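Local coordinates for uncharacterized conserved protein (Staphylococcus epidermidis, PDB 3FRM) that is of unknown function but carries a GNAT-type acetyltransferase domain and therefore probably transfers acetyl groups from acetyl-CoA to a still unidentified acceptor, at residues Ile7-Ile12 with Leu100-Ile105; Asn79-Glu84 with Gln243-His248. All coordinates share one frame; numbering follows the deposited sequence.

Overall arrangement
From the N terminus, the loop 7-12 comes first and packs on strand 96-105, so contact 1 closes a span of 87 residues that includes helix 50-66 and strand 72-75. Residues 79-84 lie inside that span, between strand 72-75 and helix 84-92, but meet strand 241-251 near the C terminus, which makes contact 2 cross contact 1 instead of nesting within it. The two centres are 13 Å apart, and strands 96-105 and 241-251 are antiparallel neighbours in the mixed sheet, probably hydrogen-bonded from Leu100 N to Lys246 O. Contact 1 thus lays the N-terminal loop on one strand and contact 2 ties the segment before helix 84-92 to its neighbour; both reach the second subunit.

Contact 1: residues Ile7-Ile12 with Leu100-Ile105; sequences ITFKDI and LELYVI
Leu102 is the bump that the loop 7-12 wraps round. With CG anti to its backbone N (chi1 176°), it projects from the strand into a hollow lined by Ile7, the turn after Thr8, Phe9 and Ile12. Each part of the side chain has its own wall: CD1 of Leu102 lies 3.7 Å from Ile12 CD1, while its CD2 comes within 3.8 Å of the carbonyl C of Thr8. The root is covered by Phe9, whose ring receives Leu102 CB over one face in a CH-pi contact, 4.0 Å from the centroid and offset toward the rim. The same ring turns its edge to Leu100 O. Farther along, the side chains of Ile7 and Val104 cross obliquely, Ile7 CD1 lying 3.9 Å from Val104 CG2.

No hydrogen bond joins the segments; the loop keeps its shape internally. Thr8 N donates to Asp11 OD2 (2.8 Å), Thr8 OG1 accepts from Lys10 N in an ST turn, and Asp11 N returns to Thr8 O across the 3-10 turn.

The loop thus lies over strand 96-105, with Ile12 also touching Ile222 and Val224 of strand 221-225 and Phe9 touching Lys246 of strand 241-251, so that it spans three adjacent strands of the sheet.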
ATOM      1  N   ILE A   7     -16.458 -10.397  11.679  1.00 30.30           N
ATOM      2  CA  ILE A   7     -15.486  -9.514  12.312  1.00 28.04           C
ATOM      3  C   ILE A   7     -15.591  -8.050  11.837  1.00 26.41           C
ATOM      4  O   ILE A   7     -15.786  -7.792  10.658  1.00 25.93           O
ATOM      5  CB  ILE A   7     -14.071 -10.081  12.187  1.00 28.39           C
ATOM      6  CG1 ILE A   7     -13.928 -11.248  13.171  1.00 27.26           C
ATOM      7  CG2 ILE A   7     -13.006  -9.019  12.510  1.00 27.88           C
ATOM      8  CD1 ILE A   7     -12.703 -12.072  12.949  1.00 26.41           C
ATOM      9  N   THR A   8     -15.513  -7.103  12.774  1.00 24.52           N
ATOM     10  CA  THR A   8     -15.474  -5.692  12.412  1.00 23.42           C
ATOM     11  C   THR A   8     -14.426  -4.861  13.137  1.00 22.48           C
ATOM     12  O   THR A   8     -13.689  -5.325  14.020  1.00 21.65           O
ATOM     13  CB  THR A   8     -16.855  -4.949  12.557  1.00 24.23           C
ATOM     14  OG1 THR A   8     -16.967  -4.357  13.860  1.00 25.25           O
ATOM     15  CG2 THR A   8     -18.058  -5.846  12.241  1.00 22.04           C
ATOM     16  N   PHE A   9     -14.383  -3.599  12.753  1.00 21.76           N
ATOM     17  CA  PHE A   9     -13.503  -2.646  13.390  1.00 21.78           C
ATOM     18  C   PHE A   9     -13.661  -2.578  14.904  1.00 22.39           C
ATOM     19  O   PHE A   9     -12.738  -2.154  15.611  1.00 22.42           O
ATOM     20  CB  PHE A   9     -13.687  -1.277  12.770  1.00 21.19           C
ATOM     21  CG  PHE A   9     -12.735  -1.001  11.628  1.00 19.28           C
ATOM     22  CD1 PHE A   9     -13.164  -1.130  10.294  1.00 17.37           C
ATOM     23  CD2 PHE A   9     -11.434  -0.570  11.884  1.00 16.96           C
ATOM     24  CE1 PHE A   9     -12.298  -0.862   9.226  1.00 14.55           C
ATOM     25  CE2 PHE A   9     -10.568  -0.308  10.853  1.00 16.18           C
ATOM     26  CZ  PHE A   9     -10.992  -0.463   9.516  1.00 19.43           C
ATOM     27  N   LYS A  10     -14.830  -2.994  15.395  1.00 23.58           N
ATOM     28  CA  LYS A  10     -15.107  -3.006  16.840  1.00 24.15           C
ATOM     29  C   LYS A  10     -14.167  -3.983  17.552  1.00 24.35           C
ATOM     30  O   LYS A  10     -13.835  -3.791  18.705  1.00 24.37           O
ATOM     31  CB  LYS A  10     -16.571  -3.343  17.115  1.00 24.17           C
ATOM     32  CG  LYS A  10     -17.513  -2.149  16.933  1.00 24.67           C
ATOM     33  CD  LYS A  10     -18.598  -2.466  15.897  1.00 30.79           C
ATOM     34  CE  LYS A  10     -19.658  -3.448  16.445  1.00 30.97           C
ATOM     35  NZ  LYS A  10     -20.209  -4.343  15.393  1.00 35.07           N
ATOM     36  N   ASP A  11     -13.719  -5.009  16.833  1.00 24.15           N
ATOM     37  CA  ASP A  11     -12.819  -6.002  17.390  1.00 23.72           C
ATOM     38  C   ASP A  11     -11.382  -5.493  17.534  1.00 23.67           C
ATOM     39  O   ASP A  11     -10.537  -6.118  18.164  1.00 23.40           O
ATOM     40  CB  ASP A  11     -12.874  -7.222  16.495  1.00 23.04           C
ATOM     41  CG  ASP A  11     -14.277  -7.807  16.427  1.00 25.84           C
ATOM     42  OD1 ASP A  11     -14.844  -8.043  17.528  1.00 27.15           O
ATOM     43  OD2 ASP A  11     -14.822  -8.019  15.302  1.00 25.22           O
ATOM     44  N   ILE A  12     -11.086  -4.357  16.940  1.00 23.90           N
ATOM     45  CA  ILE A  12      -9.728  -3.847  17.003  1.00 24.07           C
ATOM     46  C   ILE A  12      -9.464  -3.146  18.333  1.00 25.15           C
ATOM     47  O   ILE A  12     -10.296  -2.444  18.832  1.00 26.78           O
ATOM     48  CB  ILE A  12      -9.421  -3.020  15.760  1.00 23.46           C
ATOM     49  CG1 ILE A  12      -9.473  -3.945  14.512  1.00 24.08           C
ATOM     50  CG2 ILE A  12      -8.156  -2.130  15.912  1.00 22.59           C
ATOM     51  CD1 ILE A  12      -8.215  -4.904  14.244  1.00 19.90           C
ATOM     52  N   LEU A 100      -7.659   3.661   7.146  1.00 21.53           N
ATOM     53  CA  LEU A 100      -7.292   2.429   7.849  1.00 21.16           C
ATOM     54  C   LEU A 100      -7.995   1.343   7.119  1.00 20.76           C
ATOM     55  O   LEU A 100      -9.123   1.544   6.686  1.00 21.87           O
ATOM     56  CB  LEU A 100      -7.815   2.445   9.271  1.00 21.04           C
ATOM     57  CG  LEU A 100      -7.033   3.079  10.430  1.00 25.42           C
ATOM     58  CD1 LEU A 100      -5.665   3.757  10.071  1.00 22.90           C
ATOM     59  CD2 LEU A 100      -7.972   4.032  11.184  1.00 22.63           C
ATOM     60  N   GLU A 101      -7.342   0.197   6.990  1.00 20.45           N
ATOM     61  CA  GLU A 101      -7.912  -0.984   6.328  1.00 19.63           C
ATOM     62  C   GLU A 101      -7.904  -2.171   7.274  1.00 18.53           C
ATOM     63  O   GLU A 101      -6.851  -2.485   7.889  1.00 17.27           O
ATOM     64  CB  GLU A 101      -7.053  -1.370   5.145  1.00 19.89           C
ATOM     65  CG  GLU A 101      -7.320  -0.531   3.944  1.00 26.15           C
ATOM     66  CD  GLU A 101      -6.237  -0.634   2.864  1.00 34.54           C
ATOM     67  OE1 GLU A 101      -6.467  -0.056   1.764  1.00 39.29           O
ATOM     68  OE2 GLU A 101      -5.181  -1.294   3.089  1.00 33.59           O
ATOM     69  N   LEU A 102      -9.062  -2.807   7.416  1.00 15.59           N
ATOM     70  CA  LEU A 102      -9.145  -3.993   8.234  1.00 16.11           C
ATOM     71  C   LEU A 102      -8.875  -5.269   7.402  1.00 15.35           C
ATOM     72  O   LEU A 102      -9.582  -5.526   6.417  1.00 14.49           O
ATOM     73  CB  LEU A 102     -10.521  -4.089   8.886  1.00 15.91           C
ATOM     74  CG  LEU A 102     -10.772  -5.360   9.720  1.00 17.59           C
ATOM     75  CD1 LEU A 102      -9.944  -5.339  11.042  1.00 12.24           C
ATOM     76  CD2 LEU A 102     -12.293  -5.502  10.039  1.00 17.08           C
ATOM     77  N   TYR A 103      -7.848  -6.036   7.793  1.00 15.97           N
ATOM     78  CA  TYR A 103      -7.551  -7.372   7.195  1.00 15.97           C
ATOM     79  C   TYR A 103      -7.847  -8.529   8.115  1.00 16.96           C
ATOM     80  O   TYR A 103      -7.622  -8.473   9.322  1.00 16.53           O
ATOM     81  CB  TYR A 103      -6.096  -7.463   6.696  1.00 15.49           C
ATOM     82  CG  TYR A 103      -5.845  -6.507   5.565  1.00 16.18           C
ATOM     83  CD1 TYR A 103      -6.195  -6.831   4.265  1.00 18.12           C
ATOM     84  CD2 TYR A 103      -5.390  -5.217   5.809  1.00 18.96           C
ATOM     85  CE1 TYR A 103      -6.020  -5.937   3.229  1.00 18.02           C
ATOM     86  CE2 TYR A 103      -5.193  -4.314   4.778  1.00 17.67           C
ATOM     87  CZ  TYR A 103      -5.498  -4.688   3.488  1.00 19.58           C
ATOM     88  OH  TYR A 103      -5.331  -3.782   2.448  1.00 24.14           O
ATOM     89  N   VAL A 104      -8.336  -9.615   7.531  1.00 18.72           N
ATOM     90  CA  VAL A 104      -8.733 -10.747   8.337  1.00 19.16           C
ATOM     91  C   VAL A 104      -8.200 -12.021   7.721  1.00 19.16           C
ATOM     92  O   VAL A 104      -8.090 -12.102   6.510  1.00 20.26           O
ATOM     93  CB  VAL A 104     -10.274 -10.784   8.447  1.00 18.48           C
ATOM     94  CG1 VAL A 104     -10.897 -11.432   7.202  1.00 20.66           C
ATOM     95  CG2 VAL A 104     -10.697 -11.591   9.633  1.00 21.58           C
ATOM     96  N   ILE A 105      -7.881 -13.020   8.545  1.00 18.68           N
ATOM     97  CA  ILE A 105      -7.507 -14.329   8.046  1.00 17.40           C
ATOM     98  C   ILE A 105      -7.881 -15.446   9.044  1.00 18.15           C
ATOM     99  O   ILE A 105      -7.978 -15.192  10.238  1.00 18.78           O
ATOM    100  CB  ILE A 105      -6.023 -14.386   7.656  1.00 16.84           C
ATOM    101  CG1 ILE A 105      -5.817 -15.601   6.721  1.00 14.61           C
ATOM    102  CG2 ILE A 105      -5.156 -14.450   8.905  1.00 15.69           C
ATOM    103  CD1 ILE A 105      -4.393 -15.827   6.146  1.00 10.36           C
TER

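Contact 2: residues Asn79-Glu84 with Gln243-His248. With SO4 (sulfate ion), chain J.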
ATOM      1  N   ASN A  79     -16.479   1.930   6.761  1.00 14.43           N
ATOM      2  CA  ASN A  79     -17.031   1.824   5.440  1.00 15.38           C
ATOM      3  C   ASN A  79     -17.903   3.013   5.025  1.00 15.90           C
ATOM      4  O   ASN A  79     -18.760   2.882   4.187  1.00 15.77           O
ATOM      5  CB  ASN A  79     -17.819   0.528   5.325  1.00 14.69           C
ATOM      6  CG  ASN A  79     -16.998  -0.632   5.772  1.00 13.39           C
ATOM      7  OD1 ASN A  79     -15.962  -0.886   5.210  1.00 17.62           O
ATOM      8  ND2 ASN A  79     -17.396  -1.275   6.838  1.00  9.51           N
ATOM      9  N   GLU A  80     -17.659   4.172   5.599  1.00 17.25           N
ATOM     10  CA  GLU A  80     -18.355   5.372   5.137  1.00 19.00           C
ATOM     11  C   GLU A  80     -17.405   6.395   4.504  1.00 18.98           C
ATOM     12  O   GLU A  80     -16.410   6.725   5.112  1.00 19.34           O
ATOM     13  CB  GLU A  80     -19.125   5.981   6.306  1.00 19.58           C
ATOM     14  CG  GLU A  80     -20.419   5.169   6.609  1.00 21.20           C
ATOM     15  CD  GLU A  80     -21.222   5.717   7.776  1.00 25.08           C
ATOM     16  OE1 GLU A  80     -21.447   6.947   7.863  1.00 27.66           O
ATOM     17  OE2 GLU A  80     -21.642   4.907   8.628  1.00 28.03           O
ATOM     18  N   LYS A  81     -17.726   6.816   3.278  1.00 18.58           N
ATOM     19  CA  LYS A  81     -17.153   7.935   2.531  1.00 18.98           C
ATOM     20  C   LYS A  81     -17.637   9.232   3.137  1.00 18.76           C
ATOM     21  O   LYS A  81     -18.776   9.302   3.516  1.00 20.34           O
ATOM     22  CB  LYS A  81     -17.668   7.917   1.067  1.00 19.27           C
ATOM     23  CG  LYS A  81     -17.230   6.695   0.200  1.00 20.02           C
ATOM     24  CD  LYS A  81     -15.669   6.552   0.175  1.00 23.74           C
ATOM     25  CE  LYS A  81     -14.971   7.589  -0.709  1.00 25.23           C
ATOM     26  NZ  LYS A  81     -15.438   7.524  -2.138  1.00 26.78           N
ATOM     27  N   ILE A  82     -16.772  10.240   3.220  1.00 18.23           N
ATOM     28  CA  ILE A  82     -17.053  11.558   3.819  1.00 16.75           C
ATOM     29  C   ILE A  82     -17.639  12.540   2.800  1.00 15.84           C
ATOM     30  O   ILE A  82     -17.221  12.580   1.647  1.00 13.15           O
ATOM     31  CB  ILE A  82     -15.742  12.148   4.336  1.00 15.99           C
ATOM     32  CG1 ILE A  82     -14.995  11.101   5.142  1.00 18.41           C
ATOM     33  CG2 ILE A  82     -15.939  13.375   5.194  1.00 15.19           C
ATOM     34  CD1 ILE A  82     -13.599  11.632   5.651  1.00 19.79           C
ATOM     35  N   ASP A  83     -18.599  13.347   3.209  1.00 17.13           N
ATOM     36  CA  ASP A  83     -19.196  14.227   2.223  1.00 19.39           C
ATOM     37  C   ASP A  83     -18.172  15.259   1.743  1.00 20.28           C
ATOM     38  O   ASP A  83     -17.229  15.631   2.468  1.00 20.43           O
ATOM     39  CB  ASP A  83     -20.453  14.913   2.755  1.00 20.20           C
ATOM     40  CG  ASP A  83     -21.068  15.837   1.732  1.00 24.34           C
ATOM     41  OD1 ASP A  83     -20.787  17.054   1.822  1.00 27.25           O
ATOM     42  OD2 ASP A  83     -21.781  15.347   0.788  1.00 29.78           O
ATOM     43  N   GLU A  84     -18.351  15.692   0.506  1.00 20.55           N
ATOM     44  CA  GLU A  84     -17.499  16.678  -0.113  1.00 21.91           C
ATOM     45  C   GLU A  84     -17.273  17.936   0.754  1.00 21.10           C
ATOM     46  O   GLU A  84     -16.139  18.394   0.969  1.00 21.36           O
ATOM     47  CB  GLU A  84     -18.094  17.104  -1.444  1.00 22.52           C
ATOM     48  CG  GLU A  84     -17.135  18.012  -2.197  1.00 26.90           C
ATOM     49  CD  GLU A  84     -17.847  18.962  -3.128  1.00 32.61           C
ATOM     50  OE1 GLU A  84     -18.583  18.464  -4.040  1.00 32.65           O
ATOM     51  OE2 GLU A  84     -17.652  20.201  -2.945  1.00 35.32           O
ATOM     52  N   GLN A 243     -11.308  -6.511   4.544  1.00 17.52           N
ATOM     53  CA  GLN A 243     -12.662  -6.470   5.106  1.00 19.09           C
ATOM     54  C   GLN A 243     -13.161  -5.103   5.611  1.00 20.13           C
ATOM     55  O   GLN A 243     -13.843  -5.061   6.645  1.00 20.48           O
ATOM     56  CB  GLN A 243     -12.716  -7.420   6.302  1.00 19.67           C
ATOM     57  CG  GLN A 243     -14.139  -7.754   6.761  1.00 20.39           C
ATOM     58  CD  GLN A 243     -14.289  -9.219   6.940  1.00 21.01           C
ATOM     59  OE1 GLN A 243     -13.976  -9.979   6.027  1.00 20.33           O
ATOM     60  NE2 GLN A 243     -14.751  -9.643   8.116  1.00 20.23           N
ATOM     61  N   GLY A 244     -12.780  -4.007   4.956  1.00 19.11           N
ATOM     62  CA  GLY A 244     -13.457  -2.751   5.156  1.00 18.59           C
ATOM     63  C   GLY A 244     -12.453  -1.662   5.494  1.00 18.87           C
ATOM     64  O   GLY A 244     -11.293  -1.954   5.723  1.00 17.53           O
ATOM     65  N   PHE A 245     -12.910  -0.417   5.487  1.00 17.47           N
ATOM     66  CA  PHE A 245     -11.994   0.706   5.711  1.00 18.82           C
ATOM     67  C   PHE A 245     -12.535   1.707   6.698  1.00 17.43           C
ATOM     68  O   PHE A 245     -13.708   1.685   7.003  1.00 17.25           O
ATOM     69  CB  PHE A 245     -11.729   1.425   4.376  1.00 19.30           C
ATOM     70  CG  PHE A 245     -12.967   2.018   3.749  1.00 18.37           C
ATOM     71  CD1 PHE A 245     -13.295   3.380   3.958  1.00 15.29           C
ATOM     72  CD2 PHE A 245     -13.809   1.217   2.975  1.00 14.79           C
ATOM     73  CE1 PHE A 245     -14.456   3.933   3.397  1.00 16.18           C
ATOM     74  CE2 PHE A 245     -14.965   1.751   2.385  1.00 13.97           C
ATOM     75  CZ  PHE A 245     -15.292   3.130   2.594  1.00 13.19           C
ATOM     76  N   LYS A 246     -11.667   2.579   7.195  1.00 19.34           N
ATOM     77  CA  LYS A 246     -12.088   3.818   7.888  1.00 18.89           C
ATOM     78  C   LYS A 246     -11.244   4.952   7.376  1.00 19.27           C
ATOM     79  O   LYS A 246     -10.007   4.812   7.300  1.00 19.87           O
ATOM     80  CB  LYS A 246     -11.763   3.716   9.380  1.00 19.31           C
ATOM     81  CG  LYS A 246     -12.759   2.966  10.219  1.00 21.41           C
ATOM     82  CD  LYS A 246     -12.637   3.361  11.727  1.00 19.24           C
ATOM     83  CE  LYS A 246     -13.744   2.588  12.453  1.00 22.35           C
ATOM     84  NZ  LYS A 246     -13.930   2.801  13.909  1.00 18.28           N
ATOM     85  N   TYR A 247     -11.871   6.090   7.093  1.00 19.12           N
ATOM     86  CA  TYR A 247     -11.167   7.357   6.952  1.00 18.04           C
ATOM     87  C   TYR A 247     -10.696   7.857   8.328  1.00 19.35           C
ATOM     88  O   TYR A 247     -11.362   7.640   9.329  1.00 21.05           O
ATOM     89  CB  TYR A 247     -12.046   8.439   6.262  1.00 17.56           C
ATOM     90  CG  TYR A 247     -11.977   8.241   4.805  1.00 17.09           C
ATOM     91  CD1 TYR A 247     -10.944   8.773   4.050  1.00 13.77           C
ATOM     92  CD2 TYR A 247     -12.895   7.400   4.178  1.00 14.50           C
ATOM     93  CE1 TYR A 247     -10.821   8.480   2.684  1.00 13.01           C
ATOM     94  CE2 TYR A 247     -12.806   7.119   2.844  1.00 14.95           C
ATOM     95  CZ  TYR A 247     -11.788   7.644   2.080  1.00 15.80           C
ATOM     96  OH  TYR A 247     -11.756   7.280   0.727  1.00 16.98           O
ATOM     97  N   HIS A 248      -9.578   8.563   8.359  1.00 17.97           N
ATOM     98  CA  HIS A 248      -9.024   9.062   9.586  1.00 19.26           C
ATOM     99  C   HIS A 248      -8.147  10.293   9.264  1.00 17.49           C
ATOM    100  O   HIS A 248      -7.495  10.398   8.220  1.00 16.18           O
ATOM    101  CB  HIS A 248      -8.269   7.966  10.381  1.00 19.83           C
ATOM    102  CG  HIS A 248      -6.827   7.855  10.026  1.00 25.11           C
ATOM    103  ND1 HIS A 248      -6.365   7.008   9.039  1.00 29.78           N
ATOM    104  CD2 HIS A 248      -5.743   8.531  10.481  1.00 31.50           C
ATOM    105  CE1 HIS A 248      -5.059   7.157   8.907  1.00 31.76           C
ATOM    106  NE2 HIS A 248      -4.655   8.064   9.778  1.00 35.89           N
TER
HETATM  107  S   SO4 J 253     -13.064   7.958  -4.930  1.00 45.17           S
HETATM  108  O1  SO4 J 253     -12.267   6.858  -4.412  1.00 43.44           O
HETATM  109  O2  SO4 J 253     -13.636   8.710  -3.816  1.00 41.22           O
HETATM  110  O3  SO4 J 253     -12.208   8.853  -5.717  1.00 46.84           O
HETATM  111  O4  SO4 J 253     -14.076   7.518  -5.886  1.00 44.52           O
HETATM  112  O   HOH W   1     -14.785   6.264   7.283  1.00 13.08           O
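Gly244 opens the contact by letting Asn79 come close: the amide oxygen OD1 of Asn79 stands 3.1 Å from Gly244 CA, where a CB would clash, and the backbone conformation of Gly244 would also press a CB against the carbonyl O of Gln243.

At Phe245 the backbone is gripped at both ends. Asn79 N donates to Phe245 O over 2.8 Å, nearly straight at 170° and in the carbonyl plane. Phe245 N returns a longer bond of 3.1 Å to Asn79 OD1, reaching it from above the amide plane. Asn79 CG lies beside its own N, which folds the amide back to the strand although CB points away. The Phe245 ring, with CG in the crowded position between N and the carbonyl carbon (chi1 62°), lies beneath Asn79, whose CA sits over one face, 3.8 Å from the centroid.

Beyond Lys246 the direct bonding gives way to water, which donates to Glu80 O and accepts from Tyr247 N. Tyr247 turns a ring edge to Glu80 O, while Ile82 CD1 meets Tyr247 CB at 3.6 Å. Lys81, bent at chi2, chi3 and chi4, crosses the ring obliquely and brings CE to 3.5 Å from Tyr247 OH.

From there Lys81 NZ reaches a sulfate oxygen, O2, at 2.7 Å. The sulfate, probably from the crystallisation liquor, also accepts from Gly203 N, Gly205 N and Ser206 N of the second subunit, at the start of helix 204-216. In GNAT proteins the corresponding loop and helix N terminus hold the pyrophosphate of acetyl-CoA, and the anion is consistent with such a site, here approached by Lys81 across the subunit interface.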